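Local coordinates for putative NADH-flavin reductase (Lactobacillus casei ATCC 334, PDB 3H2S), which binds NADPH in a Rossmann-type fold and probably acts as an NAD(P)H-dependent oxidoreductase, perhaps a flavin reductase, at residues Ala4-Thr9 / Asp68-Pro73; Leu28-Asp33 / Ala46-Glu51; Ser157-Phe162 / Gly183-Thr188. All coordinates share one frame; numbering follows the deposited sequence.

All three contacts reach one mixed beta sheet and all touch the same NADPH. Contact 2 (28-33 with 46-51) is nested along the chain inside the loop closed by contact 1 (4-9 with 68-73), and contact 3 (157-162 with 183-188) follows later. Contacts 1 and 2 have centres about 10 Å apart and meet directly, because strands 2-6 and 26-31 are neighbours. Contact 3 lies beyond the chain's centre from contact 2, with about 28 Å between their centres. The cofactor bridges this span: contact 2 grips the 2'-phosphate and lies against the adenine, contact 1 lines the adenosine and the middle of the molecule, and contact 3 meets its nicotinamide end.

Contact 1: residues Ala4-Thr9 / Asp68-Pro73; sequences AVLGAT and DALSVP. With NDP (NADPH dihydro-nicotinamide-adenine-dinucleotide phosphate), chain C.
Leu6 and Leu70 meet through their side chains just where two neighbouring parallel strands give way to loops, CB of Leu6 lying 3.9 Å from CD1 of Leu70. The two chains cross obliquely, and CD2 of Leu6 also approaches that methyl. In Leu70, CG sits beside the backbone N and anti to the carbonyl carbon (chi1 -67°), which sets CG against Gly7 N and Leu6 CB. CD2 of Leu70 lies 3.5 Å from the backbone N of Gly7. The same methyl reaches the cofactor, with CD2 of Leu70 3.6 Å from N3A of the adenine. An alanine at Leu70 would probably open a gap beside Leu6 CB and Gly7 N and leave N3A of the adenine without the methyl group that packs on it. One backbone bond joins the segments, from Ala69 N to Leu6 O at 2.9 Å. Leu6 and Asp68 form the parallel bridge here, and OD1 of Asp68 accepts from Leu70 N, two residues on, an Asx turn at the end of the strand. This is the carboxyl edge of a Rossmann sheet, where the loops after strands 2-6 and 65-68 line the dinucleotide site. Gly7, in the type II turn from Val5 to Ala8, has positive phi, and a CB there would clash with Ala69 O and Leu70 N. Its bare CA instead comes 3.3 Å from O3B of the adenosine ribose. That hydroxyl donates to Thr9 OG1. O1X of the 2'-phosphate also lies very close to Thr9 OG1, at a distance too short to be taken at face value. On the other segment, Ser71 N makes a weak bond to the ribose oxygen O4B at 3.3 Å. Arg11 and Ala12, just past the turn, also give backbone N-H groups to the cofactor.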
# COMPACT_ATOMS: atom_id res chain seq x y z
N ALA A 4 -18.18 -7.52 -7.06
CA ALA A 4 -18.30 -6.54 -5.98
C ALA A 4 -17.92 -5.17 -6.51
O ALA A 4 -16.87 -5.01 -7.14
CB ALA A 4 -17.40 -6.92 -4.80
N VAL A 5 -18.79 -4.17 -6.28
CA VAL A 5 -18.48 -2.81 -6.71
C VAL A 5 -18.26 -1.92 -5.49
O VAL A 5 -19.18 -1.70 -4.68
CB VAL A 5 -19.59 -2.23 -7.60
CG1 VAL A 5 -19.27 -0.80 -8.02
CG2 VAL A 5 -19.84 -3.15 -8.80
N LEU A 6 -17.03 -1.44 -5.34
CA LEU A 6 -16.73 -0.48 -4.27
C LEU A 6 -17.03 0.93 -4.78
O LEU A 6 -16.75 1.25 -5.93
CB LEU A 6 -15.26 -0.58 -3.87
CG LEU A 6 -14.77 -1.65 -2.88
CD1 LEU A 6 -15.48 -2.98 -2.97
CD2 LEU A 6 -13.24 -1.82 -3.01
N GLY A 7 -17.68 1.74 -3.96
CA GLY A 7 -18.16 3.03 -4.43
C GLY A 7 -19.30 2.85 -5.43
O GLY A 7 -19.48 3.67 -6.33
N ALA A 8 -20.14 1.85 -5.18
CA ALA A 8 -21.29 1.52 -6.04
C ALA A 8 -22.35 2.63 -6.14
O ALA A 8 -23.04 2.73 -7.14
CB ALA A 8 -21.93 0.20 -5.57
N THR A 9 -22.43 3.48 -5.12
CA THR A 9 -23.40 4.59 -5.11
C THR A 9 -22.89 5.85 -5.81
O THR A 9 -23.67 6.79 -6.04
CB THR A 9 -23.84 4.95 -3.67
OG1 THR A 9 -22.68 5.26 -2.88
CG2 THR A 9 -24.60 3.78 -3.06
N ASP A 68 -12.98 -1.04 -8.15
CA ASP A 68 -12.74 0.09 -7.24
C ASP A 68 -13.19 1.41 -7.88
O ASP A 68 -12.48 1.98 -8.71
CB ASP A 68 -11.27 0.13 -6.80
CG ASP A 68 -10.94 1.31 -5.88
OD1 ASP A 68 -11.79 2.21 -5.71
OD2 ASP A 68 -9.80 1.33 -5.32
N ALA A 69 -14.41 1.85 -7.56
CA ALA A 69 -14.91 3.13 -8.06
C ALA A 69 -15.05 4.15 -6.94
O ALA A 69 -15.90 5.04 -7.01
CB ALA A 69 -16.27 2.93 -8.77
N LEU A 70 -14.26 3.99 -5.88
CA LEU A 70 -14.28 4.93 -4.76
C LEU A 70 -13.57 6.21 -5.14
O LEU A 70 -12.64 6.20 -5.95
CB LEU A 70 -13.59 4.31 -3.53
CG LEU A 70 -14.28 3.11 -2.89
CD1 LEU A 70 -13.26 2.26 -2.12
CD2 LEU A 70 -15.45 3.53 -2.01
N SER A 71 -13.98 7.31 -4.51
CA SER A 71 -13.29 8.58 -4.69
C SER A 71 -13.21 9.40 -3.41
O SER A 71 -13.72 8.99 -2.36
CB SER A 71 -13.95 9.40 -5.80
OG SER A 71 -13.02 10.33 -6.33
N VAL A 72 -12.58 10.57 -3.52
CA VAL A 72 -12.39 11.46 -2.39
C VAL A 72 -12.73 12.86 -2.85
O VAL A 72 -12.17 13.34 -3.85
CB VAL A 72 -10.93 11.46 -1.92
CG1 VAL A 72 -10.75 12.39 -0.72
CG2 VAL A 72 -10.47 10.04 -1.57
N PRO A 73 -13.57 13.57 -2.08
CA PRO A 73 -13.90 14.95 -2.45
C PRO A 73 -12.68 15.86 -2.44
O PRO A 73 -11.80 15.73 -1.57
CB PRO A 73 -14.89 15.38 -1.35
CG PRO A 73 -15.37 14.10 -0.73
CD PRO A 73 -14.19 13.18 -0.81
PA NDP C . -18.06 9.77 -6.66
O1A NDP C . -17.61 11.10 -5.99
O2A NDP C . -19.35 9.76 -7.41
O5B NDP C . -18.17 8.90 -5.21
C5B NDP C . -17.41 7.67 -5.35
C4B NDP C . -17.82 6.65 -4.22
O4B NDP C . -16.95 6.85 -3.12
C3B NDP C . -19.25 6.91 -3.65
O3B NDP C . -19.93 5.69 -3.75
C2B NDP C . -18.96 7.28 -2.14
O2B NDP C . -19.91 6.93 -1.20
C1B NDP C . -17.63 6.49 -1.95
N9A NDP C . -16.85 7.03 -0.82
C8A NDP C . -16.26 8.32 -0.81
N7A NDP C . -15.59 8.57 0.32
C5A NDP C . -15.71 7.38 1.06
C6A NDP C . -15.17 7.05 2.32
N6A NDP C . -14.45 7.99 2.99
N1A NDP C . -15.65 5.91 2.95
C2A NDP C . -16.36 5.03 2.18
N3A NDP C . -16.76 5.16 0.88
C4A NDP C . -16.48 6.40 0.37
O3 NDP C . -16.86 9.60 -7.66
PN NDP C . -16.60 9.40 -9.25
O1N NDP C . -17.53 8.29 -9.76
O2N NDP C . -16.91 10.75 -9.83
O5D NDP C . -15.07 8.90 -9.54
C5D NDP C . -14.73 7.51 -9.63
C4D NDP C . -13.23 7.43 -9.95
O4D NDP C . -13.03 8.28 -11.07
C3D NDP C . -12.22 7.87 -8.85
O3D NDP C . -11.07 7.11 -8.92
C2D NDP C . -11.99 9.37 -9.24
O2D NDP C . -10.73 9.82 -8.83
C1D NDP C . -11.99 9.19 -10.80
N1N NDP C . -12.08 10.47 -11.49
C2N NDP C . -10.90 10.88 -12.25
C3N NDP C . -10.93 12.32 -12.76
C7N NDP C . -9.98 12.48 -13.93
O7N NDP C . -8.89 11.93 -13.90
N7N NDP C . -10.30 13.37 -14.94
C4N NDP C . -12.27 13.00 -12.97
C5N NDP C . -13.31 12.67 -11.92
C6N NDP C . -13.23 11.33 -11.23
P2B NDP C . -21.26 7.83 -1.03
O1X NDP C . -22.18 7.62 -2.29
O2X NDP C . -22.08 7.15 0.14
O3X NDP C . -20.97 9.27 -0.81

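Contact 2: residues Leu28-Asp33 / Ala46-Glu51. With NDP (NADPH dihydro-nicotinamide-adenine-dinucleotide phosphate), chain C.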
# COMPACT_ATOMS: atom_id res chain seq x y z
N LEU A 28 -22.65 -7.24 -6.12
CA LEU A 28 -22.65 -6.92 -4.70
C LEU A 28 -22.15 -5.49 -4.53
O LEU A 28 -20.99 -5.20 -4.85
CB LEU A 28 -21.74 -7.88 -3.93
CG LEU A 28 -21.65 -7.59 -2.42
CD1 LEU A 28 -23.02 -7.67 -1.76
CD2 LEU A 28 -20.65 -8.48 -1.74
N ALA A 29 -23.05 -4.60 -4.13
CA ALA A 29 -22.72 -3.17 -3.97
C ALA A 29 -22.27 -2.92 -2.55
O ALA A 29 -23.01 -3.15 -1.60
CB ALA A 29 -23.95 -2.33 -4.27
N VAL A 30 -21.00 -2.55 -2.40
CA VAL A 30 -20.46 -2.19 -1.11
C VAL A 30 -20.73 -0.71 -0.89
O VAL A 30 -20.26 0.13 -1.65
CB VAL A 30 -18.94 -2.45 -1.06
CG1 VAL A 30 -18.38 -2.12 0.32
CG2 VAL A 30 -18.66 -3.91 -1.45
N VAL A 31 -21.48 -0.40 0.17
CA VAL A 31 -22.00 0.96 0.35
C VAL A 31 -21.90 1.39 1.81
O VAL A 31 -21.67 0.57 2.69
CB VAL A 31 -23.49 1.05 -0.10
CG1 VAL A 31 -23.64 0.59 -1.56
CG2 VAL A 31 -24.39 0.21 0.81
N ARG A 32 -22.01 2.69 2.05
CA ARG A 32 -22.14 3.19 3.41
C ARG A 32 -23.52 3.79 3.63
O ARG A 32 -23.95 3.98 4.76
CB ARG A 32 -21.06 4.21 3.72
CG ARG A 32 -20.99 5.35 2.72
CD ARG A 32 -19.93 6.36 3.13
NE ARG A 32 -19.87 7.46 2.18
CZ ARG A 32 -19.03 8.48 2.26
NH1 ARG A 32 -18.20 8.57 3.29
NH2 ARG A 32 -19.07 9.43 1.34
N ASP A 33 -24.25 4.01 2.54
CA ASP A 33 -25.51 4.75 2.57
C ASP A 33 -26.63 3.92 1.94
O ASP A 33 -26.86 3.99 0.73
CB ASP A 33 -25.35 6.07 1.79
CG ASP A 33 -26.58 6.96 1.87
OD1 ASP A 33 -27.69 6.43 2.07
OD2 ASP A 33 -26.42 8.19 1.69
N ALA A 46 -28.04 -6.45 -4.45
CA ALA A 46 -27.54 -6.94 -3.17
C ALA A 46 -26.50 -5.98 -2.61
O ALA A 46 -25.74 -5.37 -3.36
CB ALA A 46 -26.97 -8.35 -3.30
N THR A 47 -26.49 -5.83 -1.30
CA THR A 47 -25.78 -4.73 -0.67
C THR A 47 -24.88 -5.31 0.44
O THR A 47 -25.23 -6.29 1.09
CB THR A 47 -26.83 -3.73 -0.10
OG1 THR A 47 -26.84 -2.53 -0.86
CG2 THR A 47 -26.65 -3.47 1.34
N LEU A 48 -23.66 -4.78 0.55
CA LEU A 48 -22.87 -4.97 1.77
C LEU A 48 -22.52 -3.62 2.39
O LEU A 48 -21.83 -2.81 1.77
CB LEU A 48 -21.60 -5.77 1.47
CG LEU A 48 -20.61 -5.85 2.63
CD1 LEU A 48 -21.19 -6.69 3.80
CD2 LEU A 48 -19.29 -6.45 2.12
N VAL A 49 -23.08 -3.34 3.56
CA VAL A 49 -22.88 -2.05 4.22
C VAL A 49 -21.69 -2.14 5.15
O VAL A 49 -21.80 -2.65 6.27
CB VAL A 49 -24.13 -1.58 5.03
CG1 VAL A 49 -23.88 -0.21 5.66
CG2 VAL A 49 -25.36 -1.52 4.13
N LYS A 50 -20.54 -1.71 4.65
CA LYS A 50 -19.29 -1.88 5.36
C LYS A 50 -18.28 -0.86 4.85
O LYS A 50 -18.26 -0.52 3.66
CB LYS A 50 -18.76 -3.29 5.15
CG LYS A 50 -17.56 -3.64 6.03
CD LYS A 50 -17.08 -5.05 5.74
CE LYS A 50 -17.65 -6.03 6.71
NZ LYS A 50 -16.70 -7.15 7.00
N GLU A 51 -17.48 -0.33 5.76
CA GLU A 51 -16.33 0.50 5.38
C GLU A 51 -15.36 -0.28 4.50
O GLU A 51 -15.00 -1.41 4.82
CB GLU A 51 -15.62 1.00 6.64
CG GLU A 51 -16.47 1.90 7.51
CD GLU A 51 -15.77 2.27 8.81
OE1 GLU A 51 -14.71 1.67 9.12
OE2 GLU A 51 -16.27 3.16 9.53
PA NDP C . -18.06 9.77 -6.66
O1A NDP C . -17.61 11.10 -5.99
O2A NDP C . -19.35 9.76 -7.41
O5B NDP C . -18.17 8.90 -5.21
C5B NDP C . -17.41 7.67 -5.35
C4B NDP C . -17.82 6.65 -4.22
O4B NDP C . -16.95 6.85 -3.12
C3B NDP C . -19.25 6.91 -3.65
O3B NDP C . -19.93 5.69 -3.75
C2B NDP C . -18.96 7.28 -2.14
O2B NDP C . -19.91 6.93 -1.20
C1B NDP C . -17.63 6.49 -1.95
N9A NDP C . -16.85 7.03 -0.82
C8A NDP C . -16.26 8.32 -0.81
N7A NDP C . -15.59 8.57 0.32
C5A NDP C . -15.71 7.38 1.06
C6A NDP C . -15.17 7.05 2.32
N6A NDP C . -14.45 7.99 2.99
N1A NDP C . -15.65 5.91 2.95
C2A NDP C . -16.36 5.03 2.18
N3A NDP C . -16.76 5.16 0.88
C4A NDP C . -16.48 6.40 0.37
O3 NDP C . -16.86 9.60 -7.66
PN NDP C . -16.60 9.40 -9.25
O1N NDP C . -17.53 8.29 -9.76
O2N NDP C . -16.91 10.75 -9.83
O5D NDP C . -15.07 8.90 -9.54
C5D NDP C . -14.73 7.51 -9.63
C4D NDP C . -13.23 7.43 -9.95
O4D NDP C . -13.03 8.28 -11.07
C3D NDP C . -12.22 7.87 -8.85
O3D NDP C . -11.07 7.11 -8.92
C2D NDP C . -11.99 9.37 -9.24
O2D NDP C . -10.73 9.82 -8.83
C1D NDP C . -11.99 9.19 -10.80
N1N NDP C . -12.08 10.47 -11.49
C2N NDP C . -10.90 10.88 -12.25
C3N NDP C . -10.93 12.32 -12.76
C7N NDP C . -9.98 12.48 -13.93
O7N NDP C . -8.89 11.93 -13.90
N7N NDP C . -10.30 13.37 -14.94
C4N NDP C . -12.27 13.00 -12.97
C5N NDP C . -13.31 12.67 -11.92
C6N NDP C . -13.23 11.33 -11.23
P2B NDP C . -21.26 7.83 -1.03
O1X NDP C . -22.18 7.62 -2.29
O2X NDP C . -22.08 7.15 0.14
O3X NDP C . -20.97 9.27 -0.81
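The beta-alpha-beta unit formed by strand 26-31, helix 34-40 and strand 46-49 brings Val30 and Val31 beside Leu48 and Val49 at one border of the Rossmann sheet. The paired strands run parallel, their short segments inclined by 30°. Ala29 N donates to Ala46 O and Leu48 N to Ala29 O, and the alternation continues from Val31 N to Leu48 O at 2.9 Å. It ends with a longer, more bent bond from Lys50 N to Val31 O (3.2 Å, 138° at the hydrogen). On one face Leu28 CD1 lies 4.0 Å from Leu48 CB, with Val30 CG2 more loosely against Leu48 CD2. On the other, Val31 CG2 rests 3.9 Å from Val49 CG2, while helix 34-40 packs Ala37 against Val31 and Thr47. The ammonium of Lys50 is salt-bridged to Asp59. Past the end of its strand, Arg32 has CG between the backbone N and carbonyl carbon (chi1 54°), and the chain then runs extended to NE. One guanidinium face lies over the adenine, C5A standing 3.5 Å above its plane, while the 2'-phosphate sits at its edge. Two straight bonds grip that phosphate: Arg32 NE to O2X at 3.0 Å and Arg32 NH2 to O3X at 2.9 Å.

Contact 3: residues Ser157-Phe162 / Gly183-Thr188; sequences SPSEAF and GQSHIT. With NDP (NADPH dihydro-nicotinamide-adenine-dinucleotide phosphate), chain C.
Ser185 meets the turn at Glu160 with both its hydroxyl and its carbonyl. Glu160 N donates to Ser185 OG at 3.1 Å (167° at the hydrogen), and Ala161 N to Ser185 O at 2.9 Å. With OG anti to the backbone N (chi1 172°), the Ser185 hydroxyl faces this turn, and it is also hydrogen-bonded to Leu178 O. The next link runs the opposite way: Ile187 N meets Ala161 O at 2.9 Å, and the CA of His186 adds a CH...O contact to the same oxygen. Several polar side chains find partners elsewhere in the fold. OG of Ser159 bonds to Val212 O, the His186 ring is held between Asp214 at ND1 and Asp182 at NE2, and Thr188 caps the start of helix 189-201 by accepting from Asn191 N. Phe162 and Ile187 lie side by side, CD1 of the ring 3.7 Å from CG2 of Ile187. The carbonyl oxygens of Ile187 and Thr188 lie in the ring plane at its edge, Ile187 O only 3.2 Å from Phe162 CD1. O4D of the nicotinamide ribose is another atom at this edge, 3.5 Å from Phe162 CE2. Pro158 CB lies over one face of the Phe162 ring, toward the rim, and CG of Pro158 packs against C2N of the nicotinamide. The carboxamide nitrogen N7N comes 2.9 Å from Glu160 O, with Ser159 O somewhat farther off. Loop 159-162, following strand 153-158 and bridged to 183-188, thus forms a wall of the nicotinamide pocket, as in the short-chain dehydrogenase/reductase form of the Rossmann fold.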
# COMPACT_ATOMS: atom_id res chain seq x y z
N SER A 157 -7.63 4.62 -16.65
CA SER A 157 -7.69 6.05 -16.40
C SER A 157 -8.76 6.64 -17.31
O SER A 157 -8.84 6.27 -18.49
CB SER A 157 -6.34 6.71 -16.72
OG SER A 157 -5.39 6.45 -15.70
N PRO A 158 -9.52 7.61 -16.77
CA PRO A 158 -10.41 8.41 -17.58
C PRO A 158 -9.61 9.37 -18.45
O PRO A 158 -8.46 9.67 -18.16
CB PRO A 158 -11.25 9.19 -16.55
CG PRO A 158 -10.86 8.65 -15.18
CD PRO A 158 -9.51 8.04 -15.36
N SER A 159 -10.27 9.95 -19.44
CA SER A 159 -9.79 11.18 -20.07
C SER A 159 -9.90 12.33 -19.08
O SER A 159 -10.50 12.18 -18.01
CB SER A 159 -10.65 11.48 -21.30
OG SER A 159 -10.63 10.39 -22.19
N GLU A 160 -9.48 13.51 -19.50
CA GLU A 160 -9.43 14.67 -18.63
C GLU A 160 -10.80 14.99 -18.03
O GLU A 160 -10.90 15.42 -16.87
CB GLU A 160 -8.91 15.87 -19.42
CG GLU A 160 -9.46 17.21 -18.98
CD GLU A 160 -8.44 18.33 -19.11
OE1 GLU A 160 -7.25 18.01 -19.35
OE2 GLU A 160 -8.81 19.51 -18.93
N ALA A 161 -11.86 14.78 -18.81
CA ALA A 161 -13.21 15.07 -18.33
C ALA A 161 -14.01 13.78 -18.14
O ALA A 161 -14.06 12.95 -19.04
CB ALA A 161 -13.94 16.02 -19.29
N PHE A 162 -14.66 13.66 -16.99
CA PHE A 162 -15.40 12.43 -16.65
C PHE A 162 -16.88 12.74 -16.31
O PHE A 162 -17.36 12.46 -15.20
CB PHE A 162 -14.69 11.73 -15.47
CG PHE A 162 -15.12 10.31 -15.24
CD1 PHE A 162 -15.89 9.63 -16.17
CD2 PHE A 162 -14.74 9.65 -14.08
CE1 PHE A 162 -16.24 8.30 -15.96
CE2 PHE A 162 -15.09 8.34 -13.84
CZ PHE A 162 -15.87 7.67 -14.78
N GLY A 183 -11.48 17.97 -30.43
CA GLY A 183 -10.33 18.55 -29.74
C GLY A 183 -10.41 18.50 -28.23
O GLY A 183 -9.61 19.11 -27.54
N GLN A 184 -11.37 17.74 -27.70
CA GLN A 184 -11.52 17.60 -26.26
C GLN A 184 -11.21 16.20 -25.79
O GLN A 184 -10.96 15.29 -26.59
CB GLN A 184 -12.92 18.02 -25.83
CG GLN A 184 -13.31 19.41 -26.31
CD GLN A 184 -14.68 19.82 -25.83
OE1 GLN A 184 -15.30 19.14 -25.02
NE2 GLN A 184 -15.18 20.93 -26.36
N SER A 185 -11.11 16.05 -24.48
CA SER A 185 -10.74 14.77 -23.89
C SER A 185 -11.76 14.41 -22.81
O SER A 185 -11.76 15.03 -21.74
CB SER A 185 -9.33 14.87 -23.32
OG SER A 185 -9.00 13.71 -22.59
N HIS A 186 -12.69 13.51 -23.13
CA HIS A 186 -13.77 13.20 -22.20
C HIS A 186 -14.24 11.76 -22.33
O HIS A 186 -14.11 11.15 -23.39
CB HIS A 186 -14.94 14.17 -22.37
CG HIS A 186 -15.39 14.35 -23.79
ND1 HIS A 186 -16.17 13.42 -24.44
CD2 HIS A 186 -15.07 15.29 -24.72
CE1 HIS A 186 -16.41 13.83 -25.68
NE2 HIS A 186 -15.73 14.95 -25.87
N ILE A 187 -14.74 11.23 -21.22
CA ILE A 187 -15.38 9.92 -21.19
C ILE A 187 -16.57 10.00 -20.24
O ILE A 187 -16.46 10.57 -19.16
CB ILE A 187 -14.39 8.83 -20.70
CG1 ILE A 187 -15.08 7.46 -20.65
CG2 ILE A 187 -13.88 9.17 -19.30
CD1 ILE A 187 -14.98 6.67 -21.93
N THR A 188 -17.73 9.51 -20.69
CA THR A 188 -18.90 9.45 -19.83
C THR A 188 -18.82 8.31 -18.82
O THR A 188 -18.13 7.31 -19.04
CB THR A 188 -20.22 9.35 -20.64
OG1 THR A 188 -20.24 8.10 -21.36
CG2 THR A 188 -20.33 10.51 -21.63
PA NDP C . -18.06 9.77 -6.66
O1A NDP C . -17.61 11.10 -5.99
O2A NDP C . -19.35 9.76 -7.41
O5B NDP C . -18.17 8.90 -5.21
C5B NDP C . -17.41 7.67 -5.35
C4B NDP C . -17.82 6.65 -4.22
O4B NDP C . -16.95 6.85 -3.12
C3B NDP C . -19.25 6.91 -3.65
O3B NDP C . -19.93 5.69 -3.75
C2B NDP C . -18.96 7.28 -2.14
O2B NDP C . -19.91 6.93 -1.20
C1B NDP C . -17.63 6.49 -1.95
N9A NDP C . -16.85 7.03 -0.82
C8A NDP C . -16.26 8.32 -0.81
N7A NDP C . -15.59 8.57 0.32
C5A NDP C . -15.71 7.38 1.06
C6A NDP C . -15.17 7.05 2.32
N6A NDP C . -14.45 7.99 2.99
N1A NDP C . -15.65 5.91 2.95
C2A NDP C . -16.36 5.03 2.18
N3A NDP C . -16.76 5.16 0.88
C4A NDP C . -16.48 6.40 0.37
O3 NDP C . -16.86 9.60 -7.66
PN NDP C . -16.60 9.40 -9.25
O1N NDP C . -17.53 8.29 -9.76
O2N NDP C . -16.91 10.75 -9.83
O5D NDP C . -15.07 8.90 -9.54
C5D NDP C . -14.73 7.51 -9.63
C4D NDP C . -13.23 7.43 -9.95
O4D NDP C . -13.03 8.28 -11.07
C3D NDP C . -12.22 7.87 -8.85
O3D NDP C . -11.07 7.11 -8.92
C2D NDP C . -11.99 9.37 -9.24
O2D NDP C . -10.73 9.82 -8.83
C1D NDP C . -11.99 9.19 -10.80
N1N NDP C . -12.08 10.47 -11.49
C2N NDP C . -10.90 10.88 -12.25
C3N NDP C . -10.93 12.32 -12.76
C7N NDP C . -9.98 12.48 -13.93
O7N NDP C . -8.89 11.93 -13.90
N7N NDP C . -10.30 13.37 -14.94
C4N NDP C . -12.27 13.00 -12.97
C5N NDP C . -13.31 12.67 -11.92
C6N NDP C . -13.23 11.33 -11.23
P2B NDP C . -21.26 7.83 -1.03
O1X NDP C . -22.18 7.62 -2.29
O2X NDP C . -22.08 7.15 0.14
O3X NDP C . -20.97 9.27 -0.81